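Long-range contacts in putative metal-dependent phosphoesterase (Bifidobacterium adolescentis, PDB 3O0F), which hydrolyses phosphate esters, holding iron and zinc ions and binding AMP in its active site: residues L42-I47 and G67-L71; L255-S260 and N274-T280. All blocks are in the same frame, centred on the assembly; numbering follows the deposited sequence.

Contact 1: residues L42-I47 and G67-L71; sequences LHGVAI and GLPLL
With CG of L68 turned opposite its backbone N (chi1 -178°) and CG1 of V45 lodged between its own N and carbonyl carbon (chi1 77°), the two side chains meet at about a right angle, L68 CD2 lying 4.0 Å from V45 CG1. They belong to a beta-alpha-beta unit of the PHP domain, in which helix 56-66 links two neighbouring parallel strands, 44-47 and 70-80. V45 CG1 also meets L70 CD1 at 3.8 Å, while A37 of helix 30-39 touches both V45 and L68. The other branch of L68, CD1, comes within 3.5 Å of L42 O, and L68 CG lies 4.0 Å from G44 CA, so this leucine spans from L42 to V45. Cut back to an alanine, this position would probably leave a gap beside G44 and V45 CG1 without its L68 neighbour. The ring of P69 packs by its CG against H43 O. G44 CA comes close to P69 O, the carbonyl of the partner segment, where a side chain would collide. On the opposite face of the sheet A46 CB meets L71 CB at 3.7 Å, and I17 of strand 15-19 touches both residues. The parallel ladder is straightest in its middle rung, where L71 N donates to V45 O at 2.8 Å with an N-H...O angle of 167°.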
ATOM      1  N   LEU A  42      12.018   3.221 -15.848  1.00 16.25           N
ATOM      2  CA  LEU A  42      10.622   2.796 -15.734  1.00 16.26           C
ATOM      3  C   LEU A  42       9.780   3.620 -16.697  1.00 16.50           C
ATOM      4  O   LEU A  42      10.117   4.758 -16.984  1.00 14.23           O
ATOM      5  CB  LEU A  42      10.102   2.953 -14.300  1.00 11.03           C
ATOM      6  CG  LEU A  42      10.876   2.189 -13.195  1.00 14.30           C
ATOM      7  CD1 LEU A  42      10.127   2.301 -11.870  1.00 15.70           C
ATOM      8  CD2 LEU A  42      11.138   0.740 -13.607  1.00 15.80           C
ATOM      9  N   HIS A  43       8.694   3.037 -17.194  1.00 14.17           N
ATOM     10  CA  HIS A  43       7.770   3.781 -18.086  1.00 17.64           C
ATOM     11  C   HIS A  43       6.802   4.656 -17.325  1.00 13.27           C
ATOM     12  O   HIS A  43       6.197   5.564 -17.868  1.00 15.19           O
ATOM     13  CB  HIS A  43       7.003   2.822 -18.974  1.00 17.67           C
ATOM     14  CG  HIS A  43       7.879   2.000 -19.857  1.00 21.67           C
ATOM     15  ND1 HIS A  43       7.391   0.970 -20.627  1.00 25.21           N
ATOM     16  CD2 HIS A  43       9.212   2.051 -20.093  1.00 25.63           C
ATOM     17  CE1 HIS A  43       8.385   0.428 -21.309  1.00 32.26           C
ATOM     18  NE2 HIS A  43       9.494   1.082 -21.022  1.00 27.07           N
ATOM     19  N   GLY A  44       6.638   4.379 -16.050  1.00 12.83           N
ATOM     20  CA  GLY A  44       5.810   5.185 -15.203  1.00 12.01           C
ATOM     21  C   GLY A  44       5.865   4.627 -13.795  1.00 12.35           C
ATOM     22  O   GLY A  44       6.521   3.611 -13.536  1.00 15.12           O
ATOM     23  N   VAL A  45       5.173   5.291 -12.898  1.00  8.67           N
ATOM     24  CA  VAL A  45       5.147   4.920 -11.498  1.00 12.17           C
ATOM     25  C   VAL A  45       3.766   5.225 -10.946  1.00 12.57           C
ATOM     26  O   VAL A  45       3.021   5.968 -11.545  1.00 13.16           O
ATOM     27  CB  VAL A  45       6.313   5.719 -10.795  1.00 12.95           C
ATOM     28  CG1 VAL A  45       5.948   7.189 -10.554  1.00 11.78           C
ATOM     29  CG2 VAL A  45       6.829   5.018  -9.560  1.00 19.05           C
ATOM     30  N   ALA A  46       3.434   4.652  -9.799  1.00 13.45           N
ATOM     31  CA  ALA A  46       2.312   5.080  -9.037  1.00 10.66           C
ATOM     32  C   ALA A  46       2.709   5.387  -7.626  1.00 11.60           C
ATOM     33  O   ALA A  46       3.516   4.671  -6.997  1.00 13.84           O
ATOM     34  CB  ALA A  46       1.206   3.978  -9.017  1.00  8.72           C
ATOM     35  N   ILE A  47       2.061   6.383  -7.082  1.00 11.79           N
ATOM     36  CA  ILE A  47       2.069   6.577  -5.645  1.00 13.42           C
ATOM     37  C   ILE A  47       0.881   5.755  -5.041  1.00 14.34           C
ATOM     38  O   ILE A  47      -0.192   5.705  -5.616  1.00 13.38           O
ATOM     39  CB  ILE A  47       2.001   8.032  -5.310  1.00 13.33           C
ATOM     40  CG1 ILE A  47       2.217   8.237  -3.796  1.00 15.42           C
ATOM     41  CG2 ILE A  47       0.703   8.674  -5.883  1.00  9.88           C
ATOM     42  CD1 ILE A  47       2.586   9.762  -3.391  1.00 16.43           C
ATOM     43  N   GLY A  67       8.725  14.711 -16.127  1.00 25.75           N
ATOM     44  CA  GLY A  67       8.325  14.091 -17.396  1.00 22.95           C
ATOM     45  C   GLY A  67       8.252  12.568 -17.272  1.00 24.79           C
ATOM     46  O   GLY A  67       8.859  11.843 -18.056  1.00 28.67           O
ATOM     47  N   LEU A  68       7.541  12.074 -16.264  1.00 16.77           N
ATOM     48  CA  LEU A  68       7.306  10.656 -16.134  1.00 18.32           C
ATOM     49  C   LEU A  68       5.846  10.476 -15.815  1.00 15.81           C
ATOM     50  O   LEU A  68       5.370  11.027 -14.818  1.00 18.47           O
ATOM     51  CB  LEU A  68       8.153  10.034 -15.027  1.00 14.44           C
ATOM     52  CG  LEU A  68       7.997   8.525 -14.868  1.00 18.79           C
ATOM     53  CD1 LEU A  68       8.766   7.786 -15.947  1.00 16.10           C
ATOM     54  CD2 LEU A  68       8.474   8.150 -13.486  1.00 14.40           C
ATOM     55  N   PRO A  69       5.155   9.699 -16.635  1.00 16.26           N
ATOM     56  CA  PRO A  69       3.760   9.332 -16.414  1.00 16.45           C
ATOM     57  C   PRO A  69       3.551   8.779 -15.014  1.00 17.71           C
ATOM     58  O   PRO A  69       4.359   7.972 -14.528  1.00 17.42           O
ATOM     59  CB  PRO A  69       3.526   8.220 -17.446  1.00 16.10           C
ATOM     60  CG  PRO A  69       4.549   8.442 -18.491  1.00 22.45           C
ATOM     61  CD  PRO A  69       5.720   9.029 -17.818  1.00 16.82           C
ATOM     62  N   LEU A  70       2.414   9.129 -14.430  1.00 17.18           N
ATOM     63  CA  LEU A  70       2.076   8.804 -13.047  1.00 16.43           C
ATOM     64  C   LEU A  70       0.674   8.227 -12.919  1.00 18.83           C
ATOM     65  O   LEU A  70      -0.267   8.768 -13.488  1.00 17.84           O
ATOM     66  CB  LEU A  70       2.130  10.087 -12.260  1.00 18.32           C
ATOM     67  CG  LEU A  70       1.730  10.035 -10.800  1.00 20.51           C
ATOM     68  CD1 LEU A  70       2.835   9.291 -10.060  1.00 17.99           C
ATOM     69  CD2 LEU A  70       1.564  11.431 -10.268  1.00 24.29           C
ATOM     70  N   LEU A  71       0.514   7.164 -12.130  1.00 14.98           N
ATOM     71  CA  LEU A  71      -0.808   6.698 -11.703  1.00 16.88           C
ATOM     72  C   LEU A  71      -1.047   7.147 -10.266  1.00 15.98           C
ATOM     73  O   LEU A  71      -0.136   7.089  -9.409  1.00 14.41           O
ATOM     74  CB  LEU A  71      -0.863   5.151 -11.860  1.00 18.63           C
ATOM     75  CG  LEU A  71      -2.004   4.284 -12.330  1.00 28.06           C
ATOM     76  CD1 LEU A  71      -2.514   4.733 -13.689  1.00 22.96           C
ATOM     77  CD2 LEU A  71      -1.532   2.788 -12.349  1.00 14.40           C
TER

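Contact 2: residues L255-S260 and N274-T280; sequences LVTGGS and NLTDDDT
The peptide carbonyl of G258 is met in its own plane by T276, whose OG1 donates to a lone pair of G258 O at 2.8 Å. The second flat group, the D277 carboxylate, is gripped twice through a single oxygen: T280 N reaches D277 OD1 at 2.8 Å nearly along the C-O axis, and T280 OG1 comes to the syn side of D277 OD1, 35° out of the carboxylate plane. The same hydroxyl receives a bond from a water that itself accepts from V256 N, which makes a relay from strand to carboxylate. A second water joins V256 O to D277 N. T280 CG2, opposite its backbone N, lies 3.5 Å from V256 O and slides past L255, whose CB is 4.0 Å away. At the far end N274 CB rests 3.4 Å from G259 O. A side chain at G258 would strike L275 O; this oxygen and N274 O are buried without a hydrogen-bond partner in the model, though approached by the CA of G258 and of G259 respectively. S260, directly preceding the iron ligand D261, has its OG hydrogen-bonded to D16. The whole is an N-capped helix, 278-287, docked by its first turn on an outermost strand of the sheet, whose end leads into the metal site of the PHP fold.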
ATOM      1  N   LEU A 255      -7.349  -7.986 -14.413  1.00 17.04           N
ATOM      2  CA  LEU A 255      -6.035  -7.405 -14.608  1.00 15.55           C
ATOM      3  C   LEU A 255      -4.974  -8.038 -13.684  1.00 14.41           C
ATOM      4  O   LEU A 255      -5.258  -8.415 -12.546  1.00 14.13           O
ATOM      5  CB  LEU A 255      -6.082  -5.894 -14.311  1.00 13.49           C
ATOM      6  CG  LEU A 255      -7.130  -5.124 -15.098  1.00 19.37           C
ATOM      7  CD1 LEU A 255      -7.216  -3.713 -14.516  1.00 19.25           C
ATOM      8  CD2 LEU A 255      -6.774  -5.215 -16.621  1.00 17.33           C
ATOM      9  N   VAL A 256      -3.748  -8.152 -14.200  1.00 14.51           N
ATOM     10  CA  VAL A 256      -2.640  -8.714 -13.441  1.00 12.95           C
ATOM     11  C   VAL A 256      -1.596  -7.615 -13.305  1.00 13.07           C
ATOM     12  O   VAL A 256      -1.147  -7.068 -14.325  1.00 12.28           O
ATOM     13  CB  VAL A 256      -2.062  -9.934 -14.161  1.00 15.01           C
ATOM     14  CG1 VAL A 256      -0.766 -10.419 -13.460  1.00 10.77           C
ATOM     15  CG2 VAL A 256      -3.120 -11.024 -14.249  1.00 14.63           C
ATOM     16  N   THR A 257      -1.237  -7.296 -12.067  1.00 11.22           N
ATOM     17  CA  THR A 257      -0.301  -6.226 -11.768  1.00 13.22           C
ATOM     18  C   THR A 257       0.956  -6.732 -11.041  1.00 14.64           C
ATOM     19  O   THR A 257       1.057  -7.893 -10.632  1.00  9.45           O
ATOM     20  CB  THR A 257      -0.987  -5.069 -10.976  1.00 17.95           C
ATOM     21  OG1 THR A 257      -1.199  -5.427  -9.596  1.00 15.29           O
ATOM     22  CG2 THR A 257      -2.331  -4.669 -11.611  1.00 14.81           C
ATOM     23  N   GLY A 258       1.949  -5.857 -10.996  1.00 15.00           N
ATOM     24  CA  GLY A 258       3.167  -6.069 -10.264  1.00 11.00           C
ATOM     25  C   GLY A 258       3.641  -4.719  -9.717  1.00 14.17           C
ATOM     26  O   GLY A 258       3.319  -3.643 -10.246  1.00 11.90           O
ATOM     27  N   GLY A 259       4.415  -4.772  -8.649  1.00 12.92           N
ATOM     28  CA  GLY A 259       4.994  -3.585  -8.075  1.00 14.01           C
ATOM     29  C   GLY A 259       6.022  -3.973  -7.031  1.00 14.33           C
ATOM     30  O   GLY A 259       6.077  -5.121  -6.622  1.00 13.55           O
ATOM     31  N   SER A 260       6.827  -3.008  -6.600  1.00 13.06           N
ATOM     32  CA  SER A 260       7.951  -3.276  -5.705  1.00 12.88           C
ATOM     33  C   SER A 260       7.571  -3.258  -4.240  1.00 12.56           C
ATOM     34  O   SER A 260       8.228  -3.914  -3.451  1.00 11.16           O
ATOM     35  CB  SER A 260       9.043  -2.256  -5.908  1.00 14.85           C
ATOM     36  OG  SER A 260       8.563  -0.947  -5.636  1.00 12.49           O
ATOM     37  N   ASN A 274       9.595  -5.238  -9.384  1.00 14.31           N
ATOM     38  CA  ASN A 274       8.504  -5.916 -10.100  1.00 13.85           C
ATOM     39  C   ASN A 274       7.639  -4.848 -10.724  1.00 13.10           C
ATOM     40  O   ASN A 274       7.545  -3.701 -10.211  1.00 11.08           O
ATOM     41  CB  ASN A 274       7.631  -6.817  -9.169  1.00 13.67           C
ATOM     42  CG  ASN A 274       8.256  -8.165  -8.895  1.00 18.11           C
ATOM     43  OD1 ASN A 274       8.594  -8.489  -7.730  1.00 19.49           O
ATOM     44  ND2 ASN A 274       8.417  -8.976  -9.950  1.00  9.57           N
ATOM     45  N   LEU A 275       6.996  -5.221 -11.823  1.00 12.02           N
ATOM     46  CA  LEU A 275       6.408  -4.231 -12.715  1.00 14.23           C
ATOM     47  C   LEU A 275       5.030  -4.669 -13.273  1.00 15.79           C
ATOM     48  O   LEU A 275       4.733  -5.868 -13.353  1.00 13.47           O
ATOM     49  CB  LEU A 275       7.369  -3.968 -13.871  1.00 14.64           C
ATOM     50  CG  LEU A 275       8.719  -3.287 -13.544  1.00 15.93           C
ATOM     51  CD1 LEU A 275       9.655  -3.312 -14.762  1.00 18.59           C
ATOM     52  CD2 LEU A 275       8.559  -1.851 -13.018  1.00  9.72           C
ATOM     53  N   THR A 276       4.240  -3.669 -13.694  1.00 13.96           N
ATOM     54  CA  THR A 276       3.000  -3.882 -14.421  1.00 11.67           C
ATOM     55  C   THR A 276       3.244  -3.536 -15.877  1.00 10.39           C
ATOM     56  O   THR A 276       3.859  -2.512 -16.160  1.00 10.31           O
ATOM     57  CB  THR A 276       1.863  -3.003 -13.847  1.00 13.02           C
ATOM     58  OG1 THR A 276       1.710  -3.290 -12.465  1.00 11.71           O
ATOM     59  CG2 THR A 276       0.541  -3.300 -14.537  1.00 12.78           C
ATOM     60  N   ASP A 277       2.803  -4.383 -16.814  1.00 12.25           N
ATOM     61  CA  ASP A 277       3.040  -4.076 -18.225  1.00 15.33           C
ATOM     62  C   ASP A 277       2.184  -2.880 -18.669  1.00 16.71           C
ATOM     63  O   ASP A 277       1.186  -2.564 -18.027  1.00 12.91           O
ATOM     64  CB  ASP A 277       2.897  -5.257 -19.160  1.00 17.12           C
ATOM     65  CG  ASP A 277       1.514  -5.882 -19.177  1.00 20.10           C
ATOM     66  OD1 ASP A 277       0.479  -5.186 -19.104  1.00 24.35           O
ATOM     67  OD2 ASP A 277       1.476  -7.119 -19.344  1.00 36.78           O
ATOM     68  N   ASP A 278       2.677  -2.209 -19.698  1.00 16.05           N
ATOM     69  CA  ASP A 278       2.032  -1.067 -20.339  1.00 17.72           C
ATOM     70  C   ASP A 278       0.587  -1.305 -20.720  1.00 14.83           C
ATOM     71  O   ASP A 278      -0.259  -0.453 -20.484  1.00 15.52           O
ATOM     72  CB  ASP A 278       2.815  -0.657 -21.605  1.00 18.24           C
ATOM     73  CG  ASP A 278       4.151   0.007 -21.277  1.00 25.16           C
ATOM     74  OD1 ASP A 278       4.504   0.091 -20.082  1.00 25.70           O
ATOM     75  OD2 ASP A 278       4.866   0.434 -22.213  1.00 34.63           O
ATOM     76  N   ASP A 279       0.275  -2.463 -21.269  1.00 15.65           N
ATOM     77  CA  ASP A 279      -1.121  -2.742 -21.613  1.00 17.08           C
ATOM     78  C   ASP A 279      -2.042  -2.729 -20.428  1.00 16.90           C
ATOM     79  O   ASP A 279      -3.158  -2.231 -20.538  1.00 17.16           O
ATOM     80  CB  ASP A 279      -1.281  -4.080 -22.346  1.00 21.02           C
ATOM     81  CG  ASP A 279      -0.627  -4.052 -23.735  1.00 32.90           C
ATOM     82  OD1 ASP A 279      -0.327  -2.938 -24.223  1.00 32.54           O
ATOM     83  OD2 ASP A 279      -0.388  -5.141 -24.314  1.00 38.27           O
ATOM     84  N   THR A 280      -1.602  -3.290 -19.313  1.00 15.43           N
ATOM     85  CA  THR A 280      -2.436  -3.374 -18.132  1.00 15.81           C
ATOM     86  C   THR A 280      -2.593  -1.975 -17.542  1.00 11.09           C
ATOM     87  O   THR A 280      -3.688  -1.614 -17.124  1.00  9.94           O
ATOM     88  CB  THR A 280      -1.861  -4.357 -17.075  1.00 18.71           C
ATOM     89  OG1 THR A 280      -1.795  -5.666 -17.639  1.00 16.30           O
ATOM     90  CG2 THR A 280      -2.739  -4.394 -15.839  1.00  9.62           C
TER
HETATM   91  O   HOH W   1      -3.441  -7.582 -16.963  1.00 15.48           O
HETATM   92  O   HOH W   2       1.225  -6.762 -15.740  1.00 19.27           O

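How the contacts relate
Both contacts are largely buried and belong to the same sheet, yet they illustrate two kinds of neighbour for a strand. Contact 1 joins parallel neighbours through a regular backbone ladder and aliphatic side chains, with P69 exposed at one end; contact 2 sets a strand against a loop and a helix start, through threonine side chains and waters, with the D277 carboxylate holding the helix start itself. Strands 15-19 and 255-258 are the outermost in the sheet order, but T257 touches I17, as A46 and L71 do, consistent with a barrel-like arrangement. The contacts also meet directly: H43 ND1 probably hydrogen-bonds to D278 OD2, and L42 packs on L275. The side chain of S260 lies about 8 Å from a bound iron, that of I47 about 11 Å.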